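DyP-type peroxidase (PDB 4GS1) probably catalyses the haem-dependent, peroxide-driven oxidation of dyes and related substrates, as DyP-type peroxidases do. Local coordinates at residues 23-28 / 193-198; 52-57 / 151-156; 68-73 / 119-124; 262-267 / 297-302. All blocks are in the same frame, centred on the assembly; numbering follows the deposited sequence.

Contact 1 of 4, residues 23-28 / 193-198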
# COMPACT_ATOMS: atom_id res chain seq x y z
N ALA B 23 -14.62 -5.89 -20.21
CA ALA B 23 -14.58 -4.43 -20.33
C ALA B 23 -14.88 -3.76 -18.99
O ALA B 23 -14.27 -2.74 -18.65
CB ALA B 23 -15.53 -3.94 -21.40
N GLN B 24 -15.81 -4.33 -18.23
CA GLN B 24 -16.08 -3.84 -16.88
C GLN B 24 -14.84 -3.93 -15.99
O GLN B 24 -14.56 -3.03 -15.20
CB GLN B 24 -17.19 -4.65 -16.22
CG GLN B 24 -18.59 -4.33 -16.69
CD GLN B 24 -19.62 -5.22 -16.02
OE1 GLN B 24 -20.23 -6.07 -16.67
NE2 GLN B 24 -19.80 -5.05 -14.72
N ARG B 25 -14.10 -5.04 -16.11
CA ARG B 25 -12.91 -5.24 -15.29
C ARG B 25 -11.79 -4.27 -15.67
O ARG B 25 -10.96 -3.92 -14.83
CB ARG B 25 -12.41 -6.69 -15.36
CG ARG B 25 -13.35 -7.69 -14.70
CD ARG B 25 -12.83 -9.12 -14.71
NE ARG B 25 -13.84 -10.01 -14.14
CZ ARG B 25 -14.25 -11.15 -14.68
NH1 ARG B 25 -13.71 -11.58 -15.82
NH2 ARG B 25 -15.20 -11.87 -14.09
N LEU B 26 -11.78 -3.83 -16.92
CA LEU B 26 -10.74 -2.91 -17.38
C LEU B 26 -11.13 -1.43 -17.28
O LEU B 26 -10.28 -0.55 -17.42
CB LEU B 26 -10.33 -3.23 -18.83
CG LEU B 26 -9.42 -4.44 -18.99
CD1 LEU B 26 -9.11 -4.67 -20.46
CD2 LEU B 26 -8.13 -4.26 -18.21
N ASP B 27 -12.41 -1.17 -17.02
CA ASP B 27 -12.95 0.19 -17.14
C ASP B 27 -12.34 1.20 -16.17
O ASP B 27 -12.04 2.33 -16.56
CB ASP B 27 -14.47 0.19 -16.99
CG ASP B 27 -15.10 1.45 -17.54
OD1 ASP B 27 -14.68 1.90 -18.63
OD2 ASP B 27 -16.01 2.00 -16.89
N MET B 28 -12.16 0.82 -14.91
CA MET B 28 -11.65 1.77 -13.93
C MET B 28 -10.20 2.17 -14.22
O MET B 28 -9.80 3.31 -14.00
CB MET B 28 -11.79 1.22 -12.50
CG MET B 28 -13.23 1.18 -11.98
SD MET B 28 -14.02 2.81 -11.90
CE MET B 28 -13.10 3.56 -10.56
N GLN B 193 -14.50 -10.66 -9.65
CA GLN B 193 -15.40 -11.51 -10.43
C GLN B 193 -16.57 -10.67 -10.95
O GLN B 193 -16.99 -10.81 -12.11
CB GLN B 193 -15.92 -12.68 -9.58
CG GLN B 193 -14.87 -13.75 -9.27
CD GLN B 193 -15.34 -14.75 -8.22
OE1 GLN B 193 -16.53 -14.87 -7.94
NE2 GLN B 193 -14.39 -15.47 -7.61
N ASP B 194 -17.06 -9.79 -10.09
CA ASP B 194 -18.10 -8.83 -10.44
C ASP B 194 -17.66 -7.44 -9.99
O ASP B 194 -17.74 -7.11 -8.80
CB ASP B 194 -19.42 -9.21 -9.75
CG ASP B 194 -20.56 -8.25 -10.07
OD1 ASP B 194 -20.34 -7.27 -10.80
OD2 ASP B 194 -21.68 -8.49 -9.58
N PRO B 195 -17.20 -6.60 -10.94
CA PRO B 195 -16.71 -5.27 -10.57
C PRO B 195 -17.77 -4.36 -9.95
O PRO B 195 -17.41 -3.32 -9.39
CB PRO B 195 -16.24 -4.69 -11.92
CG PRO B 195 -15.94 -5.89 -12.76
CD PRO B 195 -16.97 -6.91 -12.36
N ASP B 196 -19.05 -4.73 -10.05
CA ASP B 196 -20.12 -3.95 -9.42
C ASP B 196 -20.44 -4.39 -7.98
O ASP B 196 -21.21 -3.74 -7.29
CB ASP B 196 -21.40 -4.01 -10.26
CG ASP B 196 -21.26 -3.32 -11.60
OD1 ASP B 196 -20.41 -2.41 -11.72
OD2 ASP B 196 -22.00 -3.68 -12.54
N ALA B 197 -19.87 -5.51 -7.55
CA ALA B 197 -20.13 -6.02 -6.19
C ALA B 197 -19.59 -5.06 -5.14
O ALA B 197 -18.57 -4.41 -5.35
CB ALA B 197 -19.49 -7.38 -6.00
N THR B 198 -20.26 -4.93 -4.01
CA THR B 198 -19.71 -3.99 -3.03
C THR B 198 -18.46 -4.58 -2.36
O THR B 198 -18.36 -5.80 -2.17
CB THR B 198 -20.79 -3.39 -2.08
OG1 THR B 198 -20.46 -3.62 -0.71
CG2 THR B 198 -22.16 -3.94 -2.40
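The N-terminal helix 21-30 meets a type I beta turn, D194 to A197, in the loop that follows strand 176-185; R25 and Q24 of the helix face Q193, P195 and D196. The pyrrolidine of P195 points at the helix and presses its CG against the aliphatic part of R25, 3.7 Å from R25 CG, while Q24 CB touches the same proline atom at 3.9 Å. R25 runs extended from CG to NE past the ring, and its guanidinium reaches the carbonyl just ahead of the turn: R25 NH2 donates to Q193 O at 2.9 Å (N-H...O 155°), with the oxygen 15° out of the guanidinium plane. NE of the same group donates to A192 O, so two successive carbonyls are gripped by one arginine. An alanine here would probably leave Q193 O and A192 O without these donors and strip P195 CG of its R25 neighbour, with Q24 CB still against it. Both sides also reach the second subunit: R25 packs on L26 of the second subunit, and Q193 NE2 donates to L100 O of that same subunit. Within the turn, D196 N donates to D194 OD1 from above the carboxylate plane, an Asx turn. Beyond the proline, Q24 NE2 approaches D196 OD2 to 3.4 Å, but the angle is too poor for a hydrogen bond.

Contact 2 of 4, residues 52-57 / 151-156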
# COMPACT_ATOMS: atom_id res chain seq x y z
N HIS B 52 -4.91 7.97 -1.15
CA HIS B 52 -3.90 8.50 -0.23
C HIS B 52 -4.52 9.76 0.34
O HIS B 52 -4.81 10.71 -0.40
CB HIS B 52 -2.58 8.80 -0.96
CG HIS B 52 -1.38 8.87 -0.06
ND1 HIS B 52 -0.09 8.62 -0.50
CD2 HIS B 52 -1.27 9.19 1.25
CE1 HIS B 52 0.75 8.76 0.50
NE2 HIS B 52 0.07 9.11 1.58
N VAL B 53 -4.78 9.75 1.65
CA VAL B 53 -5.34 10.92 2.31
C VAL B 53 -4.21 11.64 3.00
O VAL B 53 -3.45 11.02 3.74
CB VAL B 53 -6.42 10.51 3.32
CG1 VAL B 53 -6.95 11.73 4.06
CG2 VAL B 53 -7.56 9.81 2.60
N ILE B 54 -4.07 12.93 2.74
CA ILE B 54 -2.97 13.70 3.32
C ILE B 54 -3.49 14.94 4.01
O ILE B 54 -4.19 15.76 3.40
CB ILE B 54 -1.96 14.14 2.23
CG1 ILE B 54 -1.54 12.94 1.38
CG2 ILE B 54 -0.71 14.78 2.87
CD1 ILE B 54 -1.32 13.27 -0.08
N ALA B 55 -3.15 15.10 5.29
CA ALA B 55 -3.51 16.30 6.03
C ALA B 55 -2.29 17.21 6.11
O ALA B 55 -1.18 16.73 6.35
CB ALA B 55 -4.02 15.94 7.43
N PHE B 56 -2.49 18.50 5.89
CA PHE B 56 -1.38 19.47 5.91
C PHE B 56 -1.64 20.57 6.93
O PHE B 56 -2.79 20.91 7.20
CB PHE B 56 -1.27 20.19 4.57
CG PHE B 56 -1.02 19.30 3.38
CD1 PHE B 56 0.26 19.17 2.84
CD2 PHE B 56 -2.08 18.63 2.75
CE1 PHE B 56 0.48 18.38 1.71
CE2 PHE B 56 -1.86 17.84 1.63
CZ PHE B 56 -0.59 17.71 1.11
N ASP B 57 -0.56 21.15 7.45
CA ASP B 57 -0.67 22.41 8.18
C ASP B 57 0.02 23.51 7.40
O ASP B 57 0.96 23.24 6.65
CB ASP B 57 -0.01 22.30 9.56
CG ASP B 57 -0.76 21.41 10.50
OD1 ASP B 57 -2.01 21.37 10.40
OD2 ASP B 57 -0.12 20.74 11.33
N LEU B 151 -5.78 16.88 1.25
CA LEU B 151 -5.93 16.35 -0.10
C LEU B 151 -6.37 14.89 0.01
O LEU B 151 -5.82 14.13 0.81
CB LEU B 151 -4.63 16.44 -0.91
CG LEU B 151 -4.17 17.82 -1.36
CD1 LEU B 151 -2.83 17.70 -2.10
CD2 LEU B 151 -5.22 18.45 -2.27
N GLN B 152 -7.39 14.50 -0.76
CA GLN B 152 -7.69 13.09 -0.96
C GLN B 152 -7.33 12.82 -2.41
O GLN B 152 -7.87 13.45 -3.32
CB GLN B 152 -9.18 12.78 -0.73
CG GLN B 152 -9.54 11.30 -1.01
CD GLN B 152 -11.03 11.02 -0.95
OE1 GLN B 152 -11.86 11.76 -1.50
NE2 GLN B 152 -11.38 9.93 -0.29
N VAL B 153 -6.38 11.92 -2.64
CA VAL B 153 -5.97 11.58 -3.99
C VAL B 153 -6.32 10.12 -4.23
O VAL B 153 -6.01 9.27 -3.40
CB VAL B 153 -4.46 11.81 -4.20
CG1 VAL B 153 -4.12 11.78 -5.69
CG2 VAL B 153 -4.02 13.15 -3.59
N GLY B 154 -6.99 9.82 -5.33
CA GLY B 154 -7.41 8.46 -5.59
C GLY B 154 -7.08 8.03 -7.01
O GLY B 154 -7.08 8.85 -7.91
N ALA B 155 -6.81 6.75 -7.19
CA ALA B 155 -6.59 6.20 -8.53
C ALA B 155 -6.75 4.70 -8.51
O ALA B 155 -6.68 4.09 -7.45
CB ALA B 155 -5.21 6.58 -9.04
N GLU B 156 -6.95 4.11 -9.68
CA GLU B 156 -7.11 2.67 -9.79
C GLU B 156 -5.75 1.97 -9.84
O GLU B 156 -5.68 0.74 -9.83
CB GLU B 156 -7.95 2.33 -11.03
CG GLU B 156 -8.37 0.86 -11.20
CD GLU B 156 -9.38 0.38 -10.17
OE1 GLU B 156 -10.00 1.21 -9.48
OE2 GLU B 156 -9.58 -0.85 -10.06
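The phenyl ring of F56 lies beside L151, whose CG comes obliquely to F56 CE2 at 3.8 Å, and has I54 CG2 over one face, 3.3 Å above the plane and offset toward the rim. F56 CG is anti to the carbonyl carbon (chi1 -60°), which starts the ring on the L151 side. The imidazole of H52 likewise receives I54 CD1 on one face, 4.3 Å up and again near the rim, so the two branches of I54 lie between the two rings. V153 CG2 meets I54 CD1 at 4.4 Å on the same side of the sheet. V53 and Q152 point to the other side. The strands run antiparallel, the N-to-C directions of the two short segments 163° apart. H52 with V153 and I54 with L151 are hydrogen-bonded pairs, each closed by two backbone bonds, and V53 with Q152 is the non-hydrogen-bonded pair between them. The I54 N to L151 O bond is 2.9 Å and nearly straight at 172°. These are the two central strands of a four-stranded antiparallel sheet of the ferredoxin-like fold. Helix 158-172 packs on H52, I54, L151 and V153, whereas L339, M341 and W343 of strand 334-344 meet V53 and Q152 on the opposite side.

Contact 3 of 4, residues 68-73 / 119-124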
# COMPACT_ATOMS: atom_id res chain seq x y z
N ALA B 68 -0.88 36.72 6.73
CA ALA B 68 0.02 35.77 6.09
C ALA B 68 -0.62 34.39 5.93
O ALA B 68 -0.37 33.69 4.95
CB ALA B 68 1.32 35.65 6.87
N ALA B 69 -1.44 34.01 6.90
CA ALA B 69 -2.11 32.71 6.87
C ALA B 69 -3.15 32.68 5.75
O ALA B 69 -3.30 31.69 5.05
CB ALA B 69 -2.75 32.40 8.23
N ARG B 70 -3.87 33.79 5.60
CA ARG B 70 -4.84 33.91 4.52
C ARG B 70 -4.14 33.85 3.16
O ARG B 70 -4.62 33.19 2.24
CB ARG B 70 -5.63 35.21 4.67
CG ARG B 70 -6.73 35.40 3.63
CD ARG B 70 -7.51 36.68 3.88
NE ARG B 70 -8.35 36.60 5.08
CZ ARG B 70 -9.60 36.14 5.10
NH1 ARG B 70 -10.17 35.71 3.98
NH2 ARG B 70 -10.27 36.11 6.24
N GLU B 71 -3.01 34.55 3.05
CA GLU B 71 -2.23 34.53 1.82
C GLU B 71 -1.69 33.13 1.55
O GLU B 71 -1.68 32.66 0.41
CB GLU B 71 -1.08 35.54 1.89
CG GLU B 71 -0.47 35.86 0.54
CD GLU B 71 -1.49 36.43 -0.44
OE1 GLU B 71 -2.35 37.23 -0.00
OE2 GLU B 71 -1.43 36.07 -1.63
N GLY B 72 -1.24 32.46 2.61
CA GLY B 72 -0.73 31.10 2.49
C GLY B 72 -1.81 30.12 2.04
O GLY B 72 -1.57 29.25 1.19
N ALA B 73 -2.99 30.24 2.64
CA ALA B 73 -4.12 29.41 2.25
C ALA B 73 -4.46 29.61 0.77
O ALA B 73 -4.66 28.63 0.04
CB ALA B 73 -5.33 29.74 3.12
N MET B 119 -6.60 32.21 10.29
CA MET B 119 -6.90 33.40 9.48
C MET B 119 -7.70 34.43 10.25
O MET B 119 -8.10 35.45 9.68
CB MET B 119 -7.66 33.02 8.20
CG MET B 119 -6.92 32.07 7.28
SD MET B 119 -7.79 31.71 5.74
CE MET B 119 -9.30 30.96 6.34
N ASP B 120 -7.95 34.18 11.54
CA ASP B 120 -8.79 35.05 12.37
C ASP B 120 -10.14 35.23 11.67
O ASP B 120 -10.62 36.35 11.49
CB ASP B 120 -8.10 36.40 12.63
CG ASP B 120 -8.79 37.23 13.70
OD1 ASP B 120 -9.44 36.65 14.60
OD2 ASP B 120 -8.68 38.47 13.64
N ALA B 121 -10.73 34.11 11.27
CA ALA B 121 -11.97 34.12 10.50
C ALA B 121 -13.05 33.24 11.11
O ALA B 121 -13.78 32.56 10.39
CB ALA B 121 -11.69 33.71 9.07
N ALA B 122 -13.16 33.26 12.43
CA ALA B 122 -14.16 32.44 13.12
C ALA B 122 -15.58 32.82 12.69
O ALA B 122 -16.50 32.01 12.79
CB ALA B 122 -14.00 32.58 14.63
N ASP B 123 -15.75 34.04 12.20
CA ASP B 123 -17.05 34.49 11.72
C ASP B 123 -17.45 33.81 10.41
O ASP B 123 -18.62 33.85 10.02
CB ASP B 123 -17.07 36.02 11.55
CG ASP B 123 -16.08 36.51 10.52
OD1 ASP B 123 -16.46 37.37 9.69
OD2 ASP B 123 -14.92 36.05 10.53
N ARG B 124 -16.49 33.19 9.73
CA ARG B 124 -16.76 32.48 8.48
C ARG B 124 -17.00 30.99 8.72
O ARG B 124 -17.24 30.24 7.79
CB ARG B 124 -15.60 32.65 7.49
CG ARG B 124 -15.16 34.08 7.25
CD ARG B 124 -16.25 34.91 6.58
NE ARG B 124 -16.75 34.30 5.35
CZ ARG B 124 -16.11 34.33 4.18
NH1 ARG B 124 -14.92 34.92 4.07
NH2 ARG B 124 -16.65 33.75 3.12
O HOH W 1 -13.01 36.39 5.85
O HOH W 2 -7.16 36.99 7.57
O HOH W 3 -9.41 37.62 8.40
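M119, just past helix 113-118, lays its thioether against A69, R70 and A73 on helix 66-90, and this apolar part is the dense half of the contact. Helix 113-118 ends in a Schellman motif, with D120 at positive phi, and M119 belongs to this turn. M119 CG is anti to the carbonyl carbon (chi1 -61°), which puts it 4.3 Å from A69 CB. SD sits 3.9 Å from R70 CA and 4.1 Å from A73 CB. L392 of the C-terminal helix 390-393 packs on M119 as well. An alanine here would probably open a gap beside A69, A73 and L392, where CG and SD now sit. The other half is wet. No direct hydrogen bond joins the segments; instead two waters bridge R70 to M119 O, one accepting a hydrogen bond from R70 NE and the other from R70 NH2, each at 2.8 Å, and both donating to the carbonyl. A third water accepts from R70 NH2 and from R124 NH1. A121 CB lies 4.0 Å from R70 NH2, obliquely to the guanidinium. R70 NH1 turns to V393 O and L392 O, and R124 NH2 to D391 O, so the two arginines converge on the chain's C-terminal end. R70 NH1 and R124 NH1 stand 4.8 Å apart; their like charges are probably eased by the shared water and these carbonyls, and more weakly by the C-terminal carboxylate of G395.

Contact 4 of 4, residues 262-267 / 297-302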
# COMPACT_ATOMS: atom_id res chain seq x y z
N ARG B 262 -19.12 -13.73 14.81
CA ARG B 262 -18.70 -12.55 14.03
C ARG B 262 -19.90 -11.91 13.35
O ARG B 262 -20.00 -10.68 13.28
CB ARG B 262 -17.68 -12.94 12.95
CG ARG B 262 -16.36 -13.44 13.51
CD ARG B 262 -15.41 -13.80 12.38
NE ARG B 262 -14.37 -14.71 12.85
CZ ARG B 262 -13.40 -15.21 12.09
NH1 ARG B 262 -13.33 -14.88 10.81
NH2 ARG B 262 -12.51 -16.03 12.62
N GLU B 263 -20.79 -12.75 12.84
CA GLU B 263 -21.99 -12.26 12.17
C GLU B 263 -22.90 -11.53 13.15
O GLU B 263 -23.50 -10.53 12.79
CB GLU B 263 -22.74 -13.41 11.48
CG GLU B 263 -21.93 -13.99 10.30
CD GLU B 263 -22.56 -15.19 9.63
OE1 GLU B 263 -23.26 -15.97 10.33
OE2 GLU B 263 -22.34 -15.38 8.41
N ARG B 264 -22.96 -12.01 14.39
CA ARG B 264 -23.79 -11.36 15.41
C ARG B 264 -23.21 -10.02 15.89
O ARG B 264 -23.95 -9.16 16.36
CB ARG B 264 -24.05 -12.30 16.59
CG ARG B 264 -25.04 -13.39 16.30
CD ARG B 264 -25.08 -14.44 17.40
NE ARG B 264 -25.67 -15.67 16.91
CZ ARG B 264 -25.05 -16.84 16.86
NH1 ARG B 264 -23.81 -16.99 17.32
NH2 ARG B 264 -25.70 -17.89 16.37
N VAL B 265 -21.89 -9.84 15.78
CA VAL B 265 -21.30 -8.55 16.11
C VAL B 265 -21.85 -7.45 15.18
O VAL B 265 -22.14 -6.34 15.63
CB VAL B 265 -19.75 -8.59 16.03
CG1 VAL B 265 -19.15 -7.19 16.09
CG2 VAL B 265 -19.19 -9.44 17.17
N ILE B 266 -22.01 -7.78 13.91
CA ILE B 266 -22.46 -6.82 12.90
C ILE B 266 -23.97 -6.80 12.75
O ILE B 266 -24.59 -5.73 12.70
CB ILE B 266 -21.84 -7.13 11.52
CG1 ILE B 266 -20.32 -6.93 11.56
CG2 ILE B 266 -22.45 -6.25 10.43
CD1 ILE B 266 -19.89 -5.49 11.91
N GLY B 267 -24.56 -7.99 12.65
CA GLY B 267 -25.99 -8.12 12.37
C GLY B 267 -26.27 -8.56 10.95
O GLY B 267 -27.42 -8.53 10.51
N VAL B 297 -33.48 -11.50 16.70
CA VAL B 297 -32.61 -12.15 15.71
C VAL B 297 -31.30 -11.38 15.53
O VAL B 297 -30.21 -11.98 15.48
CB VAL B 297 -33.35 -12.33 14.36
CG1 VAL B 297 -32.39 -12.79 13.26
CG2 VAL B 297 -34.51 -13.32 14.52
N ILE B 298 -31.40 -10.07 15.42
CA ILE B 298 -30.22 -9.20 15.39
C ILE B 298 -30.03 -8.68 16.82
O ILE B 298 -30.92 -8.05 17.37
CB ILE B 298 -30.43 -8.05 14.39
CG1 ILE B 298 -30.46 -8.61 12.96
CG2 ILE B 298 -29.33 -7.00 14.52
CD1 ILE B 298 -30.89 -7.61 11.91
N PRO B 299 -28.88 -8.98 17.45
CA PRO B 299 -28.70 -8.67 18.87
C PRO B 299 -28.86 -7.19 19.22
O PRO B 299 -28.70 -6.32 18.35
CB PRO B 299 -27.24 -9.09 19.13
CG PRO B 299 -27.03 -10.22 18.16
CD PRO B 299 -27.78 -9.80 16.91
N GLU B 300 -29.14 -6.92 20.49
CA GLU B 300 -29.34 -5.55 20.98
C GLU B 300 -28.10 -4.67 20.80
O GLU B 300 -28.21 -3.43 20.73
CB GLU B 300 -29.75 -5.59 22.46
CG GLU B 300 -30.63 -4.42 22.88
CD GLU B 300 -32.10 -4.58 22.48
OE1 GLU B 300 -32.84 -5.30 23.19
OE2 GLU B 300 -32.51 -3.97 21.46
N ASP B 301 -26.93 -5.31 20.73
CA ASP B 301 -25.68 -4.57 20.59
C ASP B 301 -25.04 -4.74 19.21
O ASP B 301 -23.86 -4.43 19.04
CB ASP B 301 -24.68 -4.96 21.70
CG ASP B 301 -24.30 -6.43 21.67
OD1 ASP B 301 -24.92 -7.19 20.89
OD2 ASP B 301 -23.37 -6.83 22.40
N ALA B 302 -25.81 -5.21 18.23
CA ALA B 302 -25.25 -5.36 16.88
C ALA B 302 -24.98 -4.02 16.24
O ALA B 302 -25.77 -3.09 16.37
CB ALA B 302 -26.20 -6.16 16.01
O HOH W 4 -23.47 -8.91 19.12
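I298 and G267 meet where helix 259-266 ends and the loop leading to helix 303-307 comes alongside. I298 holds CD1 3.9 Å from G267 O; its CG2, anti to the backbone N (chi1 -68° for CG1), lies 4.1 Å from G267 CA. G267 leaves the helix with a positive phi of 105°, and a beta carbon there would crowd I298 CG2, A302 CB and the preceding carbonyl, which accounts for glycine. P299 comes next, pointing toward the helix and crossing the R264 side chain at about a right angle; its CG rests 3.7 Å from R264 O and 4.0 Å from R264 CB. The guanidinium of R264 is turned to D261, with which it forms a salt bridge. P299 opens a type I beta turn that closes at A302, whose N donates to P299 O. Within the turn D301 is linked to the helix by a water that donates to both R264 O and D301 OD1. A302 then brings its methyl against the helix end, CB 3.7 Å from I266 O, while its CA makes a CA-H...O contact of 3.5 Å with V265 O. A302 is the N-cap position of helix 303-307, and backbone bonds between V265 and H303 and between I266 and V304 continue the junction. I266 points away from this loop, packs on H303 and V304, and touches the haem, so the two helices join at the wall of the haem pocket.

How the contacts relate
Contact 1 closes the longest loop, and contacts 2 and 3 are nested within it, contact 3 inside contact 2; contact 4 follows in series. Contacts 2 and 3 both belong to the N-terminal part of the peroxidase, their centres about 22 Å apart, with strand 50-58 leading on to helix 66-90. Contact 1 borders contact 2 directly: M28 CB packs on E156 CD at 3.5 Å, bringing the N-terminal helix against the residue that follows strand 149-155. Contact 4 lies in the C-terminal part, about 34 Å from contact 2 and about 47 Å from contact 3 between centres. Contact 4 holds a haem-pocket residue; contact 1 reaches the second subunit through R25, L26 and Q193, and contact 2 touches it at H52.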